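Local atomic coordinates of malonyl CoA-acyl carrier protein transacylase (Bartonella henselae, PDB entry 3QAT), a protein that probably transfers the malonyl group from malonyl-CoA to the acyl carrier protein, the step that supplies extender units for fatty acid biosynthesis. Residues 81-86 against 307-312; 277-282 against 313-318. All coordinates share one frame; numbering follows the deposited sequence.

From the N terminus, the chain first reaches 81-86, the end of helix 62-82 and the turn after it. It then runs through the rest of the acyl transferase fold before helix 306-316 returns to this turn, so contact 1 closes a loop of 220 intervening residues. Strand 275-281 lies inside that loop, and contact 2 joins it to the last residues, 313-318, across a loop of only 30. The two contacts therefore cross along the chain, and they lie about 7 Å apart, centre to centre. Helix 306-316 is common to both: contact 1 sets its first part against the end of helix 62-82, contact 2 its last turn against the four-stranded parallel sheet.

Contact 1: residues 81-86 against 307-312; sequences EQLGLN and EEIEAA
Leu83 carries the whole first segment's share of this contact, reaching from just past the end of helix 62-82 to Ile309 and Glu310 on helix 306-316. CG stands anti to the carbonyl carbon (chi1 -64°), and an extended chi2 (173°) carries CD1 on toward helix 306-316. There CD1 rests 4.1 Å from CG2 of Ile309, the side chains crossing at about a right angle. The same methyl lies 3.7 Å from OE2 of Glu310, a plain van der Waals contact with a carboxylate oxygen between two exposed residues. The CB of Glu310 does not point at Leu83, but a bend at chi2 brings its carboxylate nearer. Next comes Gly84, whose positive phi of 111° makes it the C' residue of a Schellman motif: Gly84 N bonds to Glu81 O at 3.0 Å, and Leu85 N reaches back to Met80 O. Helix 62-82 thus ends at the turn from which Leu83 reaches out. Leu85 turns its buried side chain onto Leu313 and Leu316, further along helix 306-316, while Ile309 also packs on Val79 and Met80 of helix 62-82. At Asn86 the chain enters helix 87-90, whose N-cap it forms, with OD1 accepting a bond from Lys89 N.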
loop_
_atom_site.group_PDB
_atom_site.type_symbol
_atom_site.label_atom_id
_atom_site.label_comp_id
_atom_site.label_asym_id
_atom_site.label_seq_id
_atom_site.Cartn_x
_atom_site.Cartn_y
_atom_site.Cartn_z
ATOM N N GLU A 81 -2.568 -20.474 -2.665
ATOM C CA GLU A 81 -1.621 -21.374 -3.313
ATOM C C GLU A 81 -1.781 -22.825 -2.862
ATOM O O GLU A 81 -1.726 -23.731 -3.706
ATOM C CB GLU A 81 -0.189 -20.877 -3.145
ATOM C CG GLU A 81 0.030 -19.566 -3.893
ATOM C CD GLU A 81 1.398 -18.989 -3.636
ATOM O OE1 GLU A 81 1.953 -19.180 -2.523
ATOM O OE2 GLU A 81 1.903 -18.313 -4.557
ATOM N N GLN A 82 -2.016 -23.071 -1.569
ATOM C CA GLN A 82 -2.215 -24.466 -1.120
ATOM C C GLN A 82 -3.461 -25.071 -1.766
ATOM O O GLN A 82 -3.510 -26.279 -2.066
ATOM C CB GLN A 82 -2.307 -24.582 0.412
ATOM C CG GLN A 82 -2.438 -26.041 0.844
ATOM C CD GLN A 82 -2.017 -26.335 2.281
ATOM O OE1 GLN A 82 -1.487 -25.477 2.995
ATOM N NE2 GLN A 82 -2.252 -27.582 2.708
ATOM N N LEU A 83 -4.455 -24.216 -1.986
ATOM C CA LEU A 83 -5.716 -24.620 -2.614
ATOM C C LEU A 83 -5.676 -24.633 -4.148
ATOM O O LEU A 83 -6.717 -24.816 -4.793
ATOM C CB LEU A 83 -6.881 -23.773 -2.082
ATOM C CG LEU A 83 -7.142 -23.965 -0.583
ATOM C CD1 LEU A 83 -8.202 -22.978 -0.072
ATOM C CD2 LEU A 83 -7.507 -25.412 -0.216
ATOM N N GLY A 84 -4.488 -24.466 -4.719
ATOM C CA GLY A 84 -4.293 -24.627 -6.147
ATOM C C GLY A 84 -3.991 -23.407 -6.993
ATOM O O GLY A 84 -3.827 -23.547 -8.209
ATOM N N LEU A 85 -3.903 -22.214 -6.386
ATOM C CA LEU A 85 -3.592 -21.031 -7.178
ATOM C C LEU A 85 -2.156 -21.073 -7.683
ATOM O O LEU A 85 -1.225 -21.258 -6.903
ATOM C CB LEU A 85 -3.803 -19.725 -6.370
ATOM C CG LEU A 85 -3.378 -18.429 -7.079
ATOM C CD1 LEU A 85 -4.304 -18.085 -8.277
ATOM C CD2 LEU A 85 -3.279 -17.278 -6.056
ATOM N N ASN A 86 -2.004 -20.910 -8.994
ATOM C CA ASN A 86 -0.716 -20.622 -9.610
ATOM C C ASN A 86 -0.798 -19.180 -10.091
ATOM O O ASN A 86 -1.503 -18.870 -11.050
ATOM C CB ASN A 86 -0.447 -21.577 -10.786
ATOM C CG ASN A 86 0.930 -21.382 -11.403
ATOM O OD1 ASN A 86 1.324 -20.270 -11.772
ATOM N ND2 ASN A 86 1.665 -22.484 -11.552
ATOM N N GLU A 307 -14.191 -17.891 2.926
ATOM C CA GLU A 307 -15.291 -17.819 1.969
ATOM C C GLU A 307 -14.872 -17.018 0.732
ATOM O O GLU A 307 -15.111 -17.431 -0.412
ATOM C CB GLU A 307 -16.525 -17.168 2.632
ATOM C CG GLU A 307 -17.168 -17.979 3.775
ATOM C CD GLU A 307 -16.310 -18.190 5.042
ATOM O OE1 GLU A 307 -15.456 -17.324 5.395
ATOM O OE2 GLU A 307 -16.496 -19.259 5.694
ATOM N N GLU A 308 -14.240 -15.870 0.967
ATOM C CA GLU A 308 -13.772 -15.036 -0.128
ATOM C C GLU A 308 -12.639 -15.682 -0.900
ATOM O O GLU A 308 -12.534 -15.496 -2.106
ATOM C CB GLU A 308 -13.320 -13.657 0.405
ATOM C CG GLU A 308 -14.505 -12.795 0.828
ATOM C CD GLU A 308 -14.079 -11.493 1.473
ATOM O OE1 GLU A 308 -12.953 -11.448 2.028
ATOM O OE2 GLU A 308 -14.878 -10.517 1.435
ATOM N N ILE A 309 -11.778 -16.420 -0.204
ATOM C CA ILE A 309 -10.743 -17.202 -0.890
ATOM C C ILE A 309 -11.385 -18.226 -1.846
ATOM O O ILE A 309 -11.013 -18.304 -3.020
ATOM C CB ILE A 309 -9.783 -17.883 0.115
ATOM C CG1 ILE A 309 -8.847 -16.828 0.728
ATOM C CG2 ILE A 309 -8.993 -19.012 -0.563
ATOM C CD1 ILE A 309 -8.226 -17.279 2.051
ATOM N N GLU A 310 -12.365 -18.966 -1.358
ATOM C CA GLU A 310 -13.077 -19.936 -2.207
ATOM C C GLU A 310 -13.697 -19.265 -3.441
ATOM O O GLU A 310 -13.540 -19.772 -4.557
ATOM C CB GLU A 310 -14.130 -20.735 -1.405
ATOM C CG GLU A 310 -13.561 -21.662 -0.319
ATOM C CD GLU A 310 -12.699 -22.797 -0.864
ATOM O OE1 GLU A 310 -12.804 -23.136 -2.066
ATOM O OE2 GLU A 310 -11.918 -23.369 -0.074
ATOM N N ALA A 311 -14.344 -18.107 -3.245
ATOM C CA ALA A 311 -14.986 -17.374 -4.334
ATOM C C ALA A 311 -13.960 -16.897 -5.359
ATOM O O ALA A 311 -14.180 -17.015 -6.570
ATOM C CB ALA A 311 -15.806 -16.199 -3.784
ATOM N N ALA A 312 -12.819 -16.382 -4.876
ATOM C CA ALA A 312 -11.774 -15.896 -5.771
ATOM C C ALA A 312 -11.204 -17.049 -6.614
ATOM O O ALA A 312 -10.969 -16.891 -7.821
ATOM C CB ALA A 312 -10.648 -15.198 -4.959
#

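Contact 2: residues 277-282 against 313-318; sequences TLFEIG and LRVLGV
The C-terminal helix 306-316 packs against one side of the four-stranded parallel sheet of the acyl transferase fold, and here its last turn meets strand 275-281, an inner strand between 6-11 and 299-303. Phe279 is the centre of the contact. Its ring reaches out from the strand and runs antiparallel alongside the side chains of Val315 and Leu316. CZ lies 3.7 Å from CG1 of Val315, a methyl that meets the ring at its edge, and Val315 CB sits in the ring plane. CG1 gets there by standing anti to the backbone N (chi1 170°). Leu316 approaches obliquely, its CD2 3.7 Å from Phe279 CE2. Two residues earlier on the same side of the strand, Thr277 places its methyl CG2 over one face of the Phe279 ring, 3.6 Å from the ring plane and nearer the ring's margin than its middle. That methyl also meets Val315 tip to tip, CG2 to CG1 at 4.2 Å. Leu301 and Val303 of strand 299-303 and Ala7 of strand 6-11 pack on Phe279 as well. A Schellman motif with positive phi at Gly317 closes the helix, Val318 N bonding to Leu313 O (3.0 Å) and Gly317 N to Arg314 O (3.1 Å); Lys90 NZ donates to Leu316 O. No hydrogen bond joins 277-282 to 313-318. Thr277 contributes its methyl and Phe279 its ring carbons, so between these segments the helix end rests on the strand through dispersion and burial of apolar surface, without directional bonds, with Val315 at the ring's edge and Leu316 beside it.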
loop_
_atom_site.group_PDB
_atom_site.type_symbol
_atom_site.label_atom_id
_atom_site.label_comp_id
_atom_site.label_asym_id
_atom_site.label_seq_id
_atom_site.Cartn_x
_atom_site.Cartn_y
_atom_site.Cartn_z
ATOM N N THR A 277 -11.343 -7.978 -13.491
ATOM C CA THR A 277 -11.609 -8.324 -12.102
ATOM C C THR A 277 -10.410 -7.902 -11.259
ATOM O O THR A 277 -9.297 -8.325 -11.527
ATOM C CB THR A 277 -11.874 -9.838 -11.900
ATOM O OG1 THR A 277 -12.967 -10.247 -12.731
ATOM C CG2 THR A 277 -12.259 -10.130 -10.455
ATOM N N LEU A 278 -10.662 -7.075 -10.253
ATOM C CA LEU A 278 -9.596 -6.615 -9.358
ATOM C C LEU A 278 -9.824 -7.219 -7.992
ATOM O O LEU A 278 -10.852 -6.932 -7.363
ATOM C CB LEU A 278 -9.662 -5.092 -9.214
ATOM C CG LEU A 278 -9.387 -4.227 -10.439
ATOM C CD1 LEU A 278 -9.899 -2.818 -10.149
ATOM C CD2 LEU A 278 -7.906 -4.176 -10.729
ATOM N N PHE A 279 -8.868 -8.020 -7.528
ATOM C CA PHE A 279 -8.959 -8.641 -6.217
ATOM C C PHE A 279 -8.122 -7.799 -5.246
ATOM O O PHE A 279 -7.049 -7.345 -5.617
ATOM C CB PHE A 279 -8.399 -10.062 -6.253
ATOM C CG PHE A 279 -9.235 -11.025 -7.028
ATOM C CD1 PHE A 279 -10.361 -11.600 -6.459
ATOM C CD2 PHE A 279 -8.879 -11.355 -8.332
ATOM C CE1 PHE A 279 -11.128 -12.531 -7.189
ATOM C CE2 PHE A 279 -9.628 -12.257 -9.061
ATOM C CZ PHE A 279 -10.742 -12.856 -8.481
ATOM N N GLU A 280 -8.670 -7.570 -4.059
ATOM C CA GLU A 280 -7.950 -6.942 -2.932
ATOM C C GLU A 280 -7.553 -8.058 -1.948
ATOM O O GLU A 280 -8.412 -8.681 -1.306
ATOM C CB GLU A 280 -8.862 -5.905 -2.249
ATOM C CG GLU A 280 -8.183 -5.236 -1.040
ATOM C CD GLU A 280 -8.941 -4.014 -0.515
ATOM O OE1 GLU A 280 -10.169 -3.879 -0.820
ATOM O OE2 GLU A 280 -8.271 -3.166 0.158
ATOM N N ILE A 281 -6.247 -8.284 -1.833
ATOM C CA ILE A 281 -5.734 -9.434 -1.106
ATOM C C ILE A 281 -5.288 -9.012 0.281
ATOM O O ILE A 281 -4.342 -8.243 0.408
ATOM C CB ILE A 281 -4.504 -10.031 -1.852
ATOM C CG1 ILE A 281 -4.819 -10.406 -3.312
ATOM C CG2 ILE A 281 -3.962 -11.257 -1.085
ATOM C CD1 ILE A 281 -5.957 -11.444 -3.464
ATOM N N GLY A 282 -5.951 -9.501 1.322
ATOM C CA GLY A 282 -5.548 -9.193 2.704
ATOM C C GLY A 282 -6.619 -8.527 3.548
ATOM O O GLY A 282 -7.782 -8.896 3.495
ATOM N N LEU A 313 -11.015 -18.211 -5.994
ATOM C CA LEU A 313 -10.486 -19.363 -6.722
ATOM C C LEU A 313 -11.445 -19.809 -7.844
ATOM O O LEU A 313 -10.997 -20.185 -8.928
ATOM C CB LEU A 313 -10.205 -20.521 -5.764
ATOM C CG LEU A 313 -9.059 -20.264 -4.787
ATOM C CD1 LEU A 313 -9.047 -21.292 -3.675
ATOM C CD2 LEU A 313 -7.691 -20.218 -5.503
ATOM N N ARG A 314 -12.745 -19.722 -7.586
ATOM C CA ARG A 314 -13.762 -20.011 -8.609
ATOM C C ARG A 314 -13.741 -19.001 -9.770
ATOM O O ARG A 314 -13.825 -19.386 -10.942
ATOM C CB ARG A 314 -15.146 -20.058 -7.963
ATOM C CG ARG A 314 -15.284 -21.177 -6.917
ATOM C CD ARG A 314 -16.736 -21.423 -6.476
ATOM N NE ARG A 314 -17.516 -20.193 -6.304
ATOM C CZ ARG A 314 -17.769 -19.587 -5.139
ATOM N NH1 ARG A 314 -17.317 -20.091 -3.987
ATOM N NH2 ARG A 314 -18.495 -18.461 -5.133
ATOM N N VAL A 315 -13.637 -17.713 -9.442
ATOM C CA VAL A 315 -13.590 -16.669 -10.458
ATOM C C VAL A 315 -12.336 -16.834 -11.342
ATOM O O VAL A 315 -12.396 -16.632 -12.561
ATOM C CB VAL A 315 -13.655 -15.255 -9.787
ATOM C CG1 VAL A 315 -13.361 -14.132 -10.776
ATOM C CG2 VAL A 315 -15.018 -15.047 -9.129
ATOM N N LEU A 316 -11.215 -17.215 -10.723
ATOM C CA LEU A 316 -9.953 -17.444 -11.425
ATOM C C LEU A 316 -9.919 -18.749 -12.219
ATOM O O LEU A 316 -9.014 -18.953 -13.034
ATOM C CB LEU A 316 -8.773 -17.424 -10.443
ATOM C CG LEU A 316 -8.527 -16.070 -9.775
ATOM C CD1 LEU A 316 -7.632 -16.254 -8.562
ATOM C CD2 LEU A 316 -7.904 -15.071 -10.737
ATOM N N GLY A 317 -10.879 -19.632 -11.965
ATOM C CA GLY A 317 -10.960 -20.925 -12.667
ATOM C C GLY A 317 -9.933 -21.939 -12.190
ATOM O O GLY A 317 -9.490 -22.803 -12.963
ATOM N N VAL A 318 -9.553 -21.833 -10.917
ATOM C CA VAL A 318 -8.623 -22.774 -10.281
ATOM C C VAL A 318 -9.263 -24.159 -10.103
ATOM O O VAL A 318 -8.696 -25.162 -10.542
ATOM C CB VAL A 318 -8.099 -22.225 -8.928
ATOM C CG1 VAL A 318 -7.363 -23.311 -8.131
ATOM C CG2 VAL A 318 -7.193 -21.039 -9.167
ATOM O OXT VAL A 318 -10.350 -24.314 -9.532
#